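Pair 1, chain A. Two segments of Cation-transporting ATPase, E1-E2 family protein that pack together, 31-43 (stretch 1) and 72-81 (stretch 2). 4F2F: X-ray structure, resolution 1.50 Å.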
# COMPACT_ATOMS: atom_id res chain seq x y z
N GLN A 31 -8.23 -3.35 -0.42
CA GLN A 31 -8.99 -3.86 0.71
C GLN A 31 -8.20 -4.96 1.42
O GLN A 31 -7.61 -5.82 0.77
CB GLN A 31 -10.35 -4.38 0.26
CG GLN A 31 -11.22 -4.90 1.39
CD GLN A 31 -12.50 -5.55 0.90
OE1 GLN A 31 -13.44 -4.87 0.49
NE2 GLN A 31 -12.54 -6.88 0.94
N LEU A 32 -8.20 -4.91 2.75
CA LEU A 32 -7.48 -5.90 3.55
C LEU A 32 -8.41 -6.49 4.61
O LEU A 32 -9.30 -5.81 5.12
CB LEU A 32 -6.28 -5.25 4.23
CG LEU A 32 -5.22 -4.58 3.35
CD1 LEU A 32 -4.18 -3.89 4.22
CD2 LEU A 32 -4.57 -5.58 2.42
N GLN A 33 -8.19 -7.75 4.95
CA GLN A 33 -8.94 -8.41 6.01
C GLN A 33 -8.26 -8.17 7.36
O GLN A 33 -7.05 -8.32 7.49
CB GLN A 33 -9.03 -9.92 5.74
CG GLN A 33 -9.92 -10.28 4.55
CD GLN A 33 -11.39 -10.16 4.86
OE1 GLN A 33 -11.84 -10.50 5.96
NE2 GLN A 33 -12.16 -9.66 3.91
N LYS A 34 -9.05 -7.80 8.36
CA LYS A 34 -8.52 -7.56 9.70
C LYS A 34 -7.93 -8.83 10.30
O LYS A 34 -8.49 -9.92 10.15
CB LYS A 34 -9.61 -6.99 10.61
CG LYS A 34 -9.28 -6.99 12.10
CD LYS A 34 -10.48 -6.59 12.95
CE LYS A 34 -10.30 -6.99 14.41
NZ LYS A 34 -9.20 -6.24 15.08
N GLY A 35 -6.79 -8.70 10.98
CA GLY A 35 -6.19 -9.81 11.69
C GLY A 35 -5.34 -10.76 10.86
O GLY A 35 -4.74 -11.69 11.40
N ILE A 36 -5.29 -10.54 9.55
CA ILE A 36 -4.48 -11.38 8.68
C ILE A 36 -3.22 -10.62 8.24
O ILE A 36 -3.32 -9.52 7.69
CB ILE A 36 -5.26 -11.84 7.44
CG1 ILE A 36 -6.59 -12.48 7.84
CG2 ILE A 36 -4.42 -12.80 6.61
CD1 ILE A 36 -6.44 -13.69 8.75
N PRO A 37 -2.04 -11.20 8.50
CA PRO A 37 -0.78 -10.55 8.12
C PRO A 37 -0.82 -10.11 6.66
O PRO A 37 -1.17 -10.89 5.78
CB PRO A 37 0.26 -11.65 8.31
CG PRO A 37 -0.31 -12.49 9.41
CD PRO A 37 -1.80 -12.48 9.19
N ALA A 38 -0.46 -8.85 6.40
CA ALA A 38 -0.50 -8.31 5.05
C ALA A 38 0.90 -8.03 4.52
O ALA A 38 1.76 -7.54 5.24
CB ALA A 38 -1.35 -7.05 5.01
N GLU A 39 1.11 -8.37 3.25
CA GLU A 39 2.33 -8.01 2.56
C GLU A 39 1.98 -7.23 1.30
O GLU A 39 1.42 -7.77 0.35
CB GLU A 39 3.18 -9.24 2.23
CG GLU A 39 3.82 -9.88 3.45
CD GLU A 39 4.91 -10.88 3.11
OE1 GLU A 39 5.28 -10.98 1.92
OE2 GLU A 39 5.41 -11.56 4.03
N ILE A 40 2.29 -5.94 1.32
CA ILE A 40 1.97 -5.05 0.22
C ILE A 40 3.26 -4.70 -0.51
O ILE A 40 4.10 -3.96 0.01
CB ILE A 40 1.28 -3.77 0.71
CG1 ILE A 40 0.11 -4.12 1.63
CG2 ILE A 40 0.82 -2.93 -0.47
CD1 ILE A 40 -0.51 -2.92 2.30
N THR A 41 3.41 -5.23 -1.71
CA THR A 41 4.63 -5.04 -2.49
C THR A 41 4.51 -3.84 -3.41
O THR A 41 3.66 -3.80 -4.30
CB THR A 41 4.97 -6.30 -3.31
OG1 THR A 41 5.22 -7.39 -2.41
CG2 THR A 41 6.20 -6.06 -4.17
N PHE A 42 5.36 -2.85 -3.17
CA PHE A 42 5.43 -1.66 -4.00
C PHE A 42 6.57 -1.77 -5.00
O PHE A 42 7.68 -2.15 -4.64
CB PHE A 42 5.66 -0.42 -3.13
CG PHE A 42 4.44 0.05 -2.39
CD1 PHE A 42 4.05 -0.56 -1.21
CD2 PHE A 42 3.70 1.12 -2.86
CE1 PHE A 42 2.93 -0.12 -0.52
CE2 PHE A 42 2.58 1.57 -2.18
CZ PHE A 42 2.20 0.94 -1.01
N HIS A 43 6.30 -1.44 -6.26
CA HIS A 43 7.35 -1.35 -7.26
C HIS A 43 7.48 0.09 -7.73
O HIS A 43 6.52 0.65 -8.26
CB HIS A 43 7.07 -2.27 -8.45
CG HIS A 43 8.06 -2.12 -9.56
ND1 HIS A 43 7.68 -1.87 -10.86
CD2 HIS A 43 9.41 -2.18 -9.57
CE1 HIS A 43 8.76 -1.79 -11.63
NE2 HIS A 43 9.82 -1.97 -10.87
N VAL A 72 8.61 -4.67 0.18
CA VAL A 72 7.43 -5.28 0.78
C VAL A 72 7.10 -4.58 2.09
O VAL A 72 7.90 -4.59 3.03
CB VAL A 72 7.63 -6.79 1.04
CG1 VAL A 72 6.37 -7.40 1.65
CG2 VAL A 72 8.01 -7.51 -0.24
N ILE A 73 5.92 -3.97 2.15
CA ILE A 73 5.45 -3.35 3.39
C ILE A 73 4.64 -4.37 4.17
O ILE A 73 3.63 -4.88 3.68
CB ILE A 73 4.58 -2.11 3.10
CG1 ILE A 73 5.36 -1.09 2.26
CG2 ILE A 73 4.09 -1.49 4.40
CD1 ILE A 73 6.59 -0.53 2.95
N ARG A 74 5.09 -4.68 5.39
CA ARG A 74 4.44 -5.73 6.17
C ARG A 74 3.82 -5.22 7.47
O ARG A 74 4.47 -4.55 8.27
CB ARG A 74 5.42 -6.86 6.49
CG ARG A 74 5.86 -7.66 5.28
CD ARG A 74 6.64 -8.88 5.72
NE ARG A 74 5.89 -9.67 6.69
CZ ARG A 74 6.35 -10.01 7.89
NH1 ARG A 74 7.56 -9.64 8.28
NH2 ARG A 74 5.59 -10.73 8.71
N PHE A 75 2.55 -5.56 7.67
CA PHE A 75 1.88 -5.33 8.94
C PHE A 75 0.61 -6.16 9.02
O PHE A 75 0.13 -6.68 8.01
CB PHE A 75 1.60 -3.83 9.17
CG PHE A 75 0.64 -3.22 8.18
CD1 PHE A 75 1.09 -2.67 6.99
CD2 PHE A 75 -0.72 -3.16 8.46
CE1 PHE A 75 0.21 -2.09 6.09
CE2 PHE A 75 -1.61 -2.59 7.57
CZ PHE A 75 -1.15 -2.05 6.38
N THR A 76 0.08 -6.31 10.23
CA THR A 76 -1.19 -7.00 10.42
C THR A 76 -2.23 -5.96 10.80
O THR A 76 -2.22 -5.44 11.92
CB THR A 76 -1.09 -8.08 11.50
OG1 THR A 76 -0.04 -9.00 11.16
CG2 THR A 76 -2.40 -8.84 11.63
N PRO A 77 -3.14 -5.64 9.86
CA PRO A 77 -4.18 -4.63 10.10
C PRO A 77 -5.11 -5.05 11.23
O PRO A 77 -5.61 -6.17 11.22
CB PRO A 77 -4.94 -4.59 8.77
CG PRO A 77 -4.60 -5.88 8.07
CD PRO A 77 -3.20 -6.20 8.50
N GLN A 78 -5.31 -4.16 12.20
CA GLN A 78 -6.13 -4.48 13.37
C GLN A 78 -7.32 -3.54 13.52
O GLN A 78 -8.31 -3.88 14.16
CB GLN A 78 -5.28 -4.45 14.64
CG GLN A 78 -4.12 -5.43 14.66
CD GLN A 78 -4.56 -6.88 14.67
OE1 GLN A 78 -5.75 -7.18 14.53
NE2 GLN A 78 -3.61 -7.79 14.84
N GLU A 79 -7.22 -2.34 12.94
CA GLU A 79 -8.30 -1.36 13.03
C GLU A 79 -9.13 -1.30 11.75
O GLU A 79 -8.60 -1.11 10.65
CB GLU A 79 -7.75 0.03 13.38
CG GLU A 79 -8.82 1.10 13.49
CD GLU A 79 -8.29 2.41 14.04
OE1 GLU A 79 -8.46 3.45 13.37
OE2 GLU A 79 -7.72 2.40 15.15
N LEU A 80 -10.44 -1.47 11.90
CA LEU A 80 -11.36 -1.45 10.77
C LEU A 80 -11.46 -0.06 10.15
O LEU A 80 -11.17 0.94 10.80
CB LEU A 80 -12.75 -1.90 11.22
CG LEU A 80 -12.87 -3.33 11.76
CD1 LEU A 80 -14.22 -3.54 12.42
CD2 LEU A 80 -12.64 -4.34 10.65
N GLY A 81 -11.86 -0.02 8.88
CA GLY A 81 -12.12 1.24 8.21
C GLY A 81 -11.11 1.62 7.14
O GLY A 81 -10.24 0.84 6.78
O HOH W 1 -4.04 -11.01 14.76
O HOH W 2 2.82 -9.25 7.44
O HOH W 3 3.44 -11.74 6.67

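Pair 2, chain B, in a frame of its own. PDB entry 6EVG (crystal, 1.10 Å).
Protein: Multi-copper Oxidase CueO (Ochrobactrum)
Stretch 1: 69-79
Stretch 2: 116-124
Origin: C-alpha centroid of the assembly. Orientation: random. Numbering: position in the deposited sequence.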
# COMPACT_ATOMS: atom_id res chain seq x y z
N ARG B 69 -4.78 -8.53 12.88
CA ARG B 69 -6.21 -8.62 12.59
C ARG B 69 -7.02 -7.98 13.71
O ARG B 69 -6.85 -8.37 14.89
CB ARG B 69 -6.61 -10.07 12.40
CG ARG B 69 -8.05 -10.20 11.95
CD ARG B 69 -8.30 -11.53 11.24
NE ARG B 69 -8.24 -12.53 12.21
CZ ARG B 69 -8.17 -13.88 11.99
NH1 ARG B 69 -8.10 -14.41 10.77
NH2 ARG B 69 -8.21 -14.69 13.02
N LEU B 70 -7.78 -6.96 13.37
CA LEU B 70 -8.57 -6.17 14.27
C LEU B 70 -10.03 -6.28 13.94
O LEU B 70 -10.43 -6.29 12.78
CB LEU B 70 -8.16 -4.72 14.15
CG LEU B 70 -6.68 -4.42 14.44
CD1 LEU B 70 -6.40 -2.95 14.22
CD2 LEU B 70 -6.23 -4.88 15.79
N LYS B 71 -10.87 -6.33 14.97
CA LYS B 71 -12.32 -6.40 14.82
C LYS B 71 -12.92 -5.01 14.82
O LYS B 71 -12.60 -4.19 15.68
CB LYS B 71 -12.93 -7.22 15.90
CG LYS B 71 -12.52 -8.66 15.87
CD LYS B 71 -13.17 -9.49 16.95
CE LYS B 71 -12.62 -9.19 18.30
NZ LYS B 71 -12.87 -10.36 19.21
N ASN B 72 -13.82 -4.72 13.87
CA ASN B 72 -14.55 -3.49 13.91
C ASN B 72 -15.22 -3.39 15.28
O ASN B 72 -15.76 -4.38 15.81
CB ASN B 72 -15.59 -3.43 12.79
CG ASN B 72 -16.07 -2.05 12.54
OD1 ASN B 72 -15.33 -1.08 12.60
ND2 ASN B 72 -17.39 -1.96 12.29
N GLY B 73 -15.18 -2.19 15.84
CA GLY B 73 -15.74 -1.94 17.12
C GLY B 73 -14.81 -2.17 18.33
O GLY B 73 -15.17 -1.80 19.45
N GLU B 74 -13.65 -2.78 18.17
CA GLU B 74 -12.82 -2.96 19.34
C GLU B 74 -11.82 -1.80 19.55
O GLU B 74 -11.47 -1.10 18.61
CB GLU B 74 -12.14 -4.31 19.45
CG GLU B 74 -10.95 -4.53 18.59
CD GLU B 74 -10.23 -5.97 18.66
OE1 GLU B 74 -10.01 -6.58 19.80
OE2 GLU B 74 -9.81 -6.47 17.58
N THR B 75 -11.34 -1.69 20.76
CA THR B 75 -10.27 -0.73 21.12
C THR B 75 -8.98 -1.50 21.34
O THR B 75 -8.95 -2.50 22.06
CB THR B 75 -10.60 0.06 22.40
OG1 THR B 75 -11.84 0.72 22.23
CG2 THR B 75 -9.53 1.12 22.71
N VAL B 76 -7.91 -1.04 20.70
CA VAL B 76 -6.62 -1.69 20.71
C VAL B 76 -5.53 -0.68 20.99
O VAL B 76 -5.55 0.44 20.46
CB VAL B 76 -6.32 -2.36 19.35
CG1 VAL B 76 -6.32 -1.44 18.15
CG2 VAL B 76 -5.00 -3.08 19.26
N THR B 77 -4.55 -1.08 21.79
CA THR B 77 -3.33 -0.32 21.96
C THR B 77 -2.30 -0.84 20.94
O THR B 77 -1.92 -2.03 21.01
CB THR B 77 -2.78 -0.42 23.35
OG1 THR B 77 -3.75 0.09 24.27
CG2 THR B 77 -1.47 0.36 23.49
N LEU B 78 -1.88 0.02 20.02
CA LEU B 78 -0.83 -0.33 19.05
C LEU B 78 0.49 0.12 19.66
O LEU B 78 0.86 1.29 19.60
CB LEU B 78 -1.11 0.33 17.70
CG LEU B 78 -2.41 -0.12 17.02
CD1 LEU B 78 -2.72 0.72 15.80
CD2 LEU B 78 -2.38 -1.59 16.65
N SER B 79 1.16 -0.82 20.33
CA SER B 79 2.35 -0.54 21.11
C SER B 79 3.57 -0.68 20.24
O SER B 79 4.03 -1.82 19.99
CB SER B 79 2.44 -1.47 22.30
OG SER B 79 3.56 -1.20 23.07
N LYS B 116 2.52 4.47 21.92
CA LYS B 116 1.46 3.51 22.20
C LYS B 116 0.07 4.10 22.01
O LYS B 116 -0.75 4.22 22.97
CB LYS B 116 1.61 2.98 23.62
CG LYS B 116 2.97 2.38 23.91
CD LYS B 116 3.10 1.79 25.29
CE LYS B 116 4.48 1.21 25.54
NZ LYS B 116 4.58 0.49 26.84
N PRO B 117 -0.26 4.56 20.80
CA PRO B 117 -1.59 5.10 20.54
C PRO B 117 -2.69 4.05 20.78
O PRO B 117 -2.51 2.86 20.46
CB PRO B 117 -1.53 5.50 19.06
CG PRO B 117 -0.48 4.59 18.50
CD PRO B 117 0.57 4.47 19.57
N GLU B 118 -3.80 4.52 21.31
CA GLU B 118 -4.96 3.69 21.58
C GLU B 118 -6.06 4.02 20.59
O GLU B 118 -6.53 5.16 20.54
CB GLU B 118 -5.44 3.93 23.00
CG GLU B 118 -4.38 3.58 24.03
CD GLU B 118 -4.74 3.90 25.46
OE1 GLU B 118 -5.89 4.31 25.74
OE2 GLU B 118 -3.84 3.65 26.32
N VAL B 119 -6.45 3.05 19.80
CA VAL B 119 -7.40 3.23 18.67
C VAL B 119 -8.67 2.49 18.91
O VAL B 119 -8.66 1.31 19.25
CB VAL B 119 -6.75 2.77 17.33
CG1 VAL B 119 -7.74 2.82 16.22
CG2 VAL B 119 -5.45 3.54 17.07
N LYS B 120 -9.77 3.14 18.60
CA LYS B 120 -11.09 2.54 18.62
C LYS B 120 -11.52 2.37 17.18
O LYS B 120 -11.77 3.36 16.47
CB LYS B 120 -12.04 3.43 19.42
CG LYS B 120 -13.40 2.78 19.63
CD LYS B 120 -14.40 3.68 20.36
CE LYS B 120 -14.11 3.89 21.78
NZ LYS B 120 -15.16 4.71 22.44
N ILE B 121 -11.59 1.14 16.72
CA ILE B 121 -11.84 0.84 15.29
C ILE B 121 -13.31 1.00 14.94
O ILE B 121 -14.16 0.40 15.59
CB ILE B 121 -11.37 -0.59 15.00
CG1 ILE B 121 -9.89 -0.83 15.37
CG2 ILE B 121 -11.65 -0.93 13.55
CD1 ILE B 121 -8.87 -0.06 14.60
N GLN B 122 -13.57 1.80 13.89
CA GLN B 122 -14.95 1.88 13.36
C GLN B 122 -14.83 2.30 11.91
O GLN B 122 -14.66 3.46 11.57
CB GLN B 122 -15.82 2.85 14.16
CG GLN B 122 -17.26 2.83 13.69
CD GLN B 122 -18.20 3.75 14.39
OE1 GLN B 122 -18.12 3.99 15.61
NE2 GLN B 122 -19.17 4.30 13.64
N GLN B 123 -14.83 1.30 11.01
CA GLN B 123 -14.62 1.54 9.59
C GLN B 123 -15.05 0.31 8.80
O GLN B 123 -15.13 -0.79 9.36
CB GLN B 123 -13.16 1.89 9.29
CG GLN B 123 -12.21 0.73 9.50
CD GLN B 123 -10.79 1.20 9.33
OE1 GLN B 123 -10.14 1.66 10.27
NE2 GLN B 123 -10.31 1.16 8.08
N PRO B 124 -15.19 0.42 7.47
CA PRO B 124 -15.48 -0.76 6.67
C PRO B 124 -14.39 -1.78 6.71
O PRO B 124 -13.21 -1.46 6.71
CB PRO B 124 -15.66 -0.18 5.26
CG PRO B 124 -16.11 1.26 5.45
CD PRO B 124 -15.30 1.68 6.70

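The sharpest difference lies where the second stretch leaves the strand. In pair 1 the second residue of the turn is Lys A34, and its long side chain reaches across so that NZ donates a hydrogen bond to Gln A78 O at 2.7 Å. In pair 2 the matching residue is Asn B72. Its shorter side chain accepts instead: Gln B123 N donates to Asn B72 OD1 at 2.9 Å. Both side chains have chi1 in t, and both tie the turn to the backbone of the other stretch, but with opposite polarity.

The backbone is shared closely. Fourteen central residues superpose with an RMSD of 0.7 Å. In each pair a type II turn, Gln A33 to Ile A36 or Lys B71 to Glu B74, leads into a strand that pairs antiparallel with the other stretch. After superposition Gly A35 CA and Gly B73 CA lie 0.4 Å apart, and both residues have positive phi, which favours glycine. Each also anchors the turn: Gly A35 N donates to Pro A77 O at 2.8 Å, and Gly B73 N to Ile B121 O at 2.8 Å.

The next rung differs. Ile B121 N donates to Glu B74 O at 2.9 Å. Its counterpart Pro A77 has no amide hydrogen, so this bond is absent from pair 1; Pro A77 CD lies 3.4 Å from Ile A36 O. Pair 2 has its own proline in the same stretch, further back along the strand pairing. Ile A40 and Ile A73 exchange two bonds, Ile A40 N to Ile A73 O at 2.9 Å and Ile A73 N to Ile A40 O at 2.8 Å. At the matching positions Pro B117 can only accept, from Leu B78 N to Pro B117 O at 2.9 Å.

The apolar packing is filled by different shapes. Ala A38 is paired with the large Phe A75, but its small side chain packs on Pro A77, with Ala A38 CB 4.0 Å from Pro A77 CD; Val B76 and Val B119 share the same site more evenly, with Val B76 CG1 4.3 Å from Val B119 CB. The Phe A75 ring meets Ile A40 CD1 at CE1, 3.9 Å away, while Leu B78 CD1 meets Val B119 CG2 at 4.1 Å. Leu A32 CB packs on Pro A77 CG at 4.2 Å, and Leu B70 CD1 on Ile B121 CD1 at 3.8 Å.

On the face of Glu A39 and Arg A74, a salt bridge joins Glu A39 OE2 to Arg A74 NE at 3.3 Å. The counterparts Thr B77 and Glu B118 carry no such charge pair; Thr B77 OG1 rests 3.6 Å from Glu B118 CG.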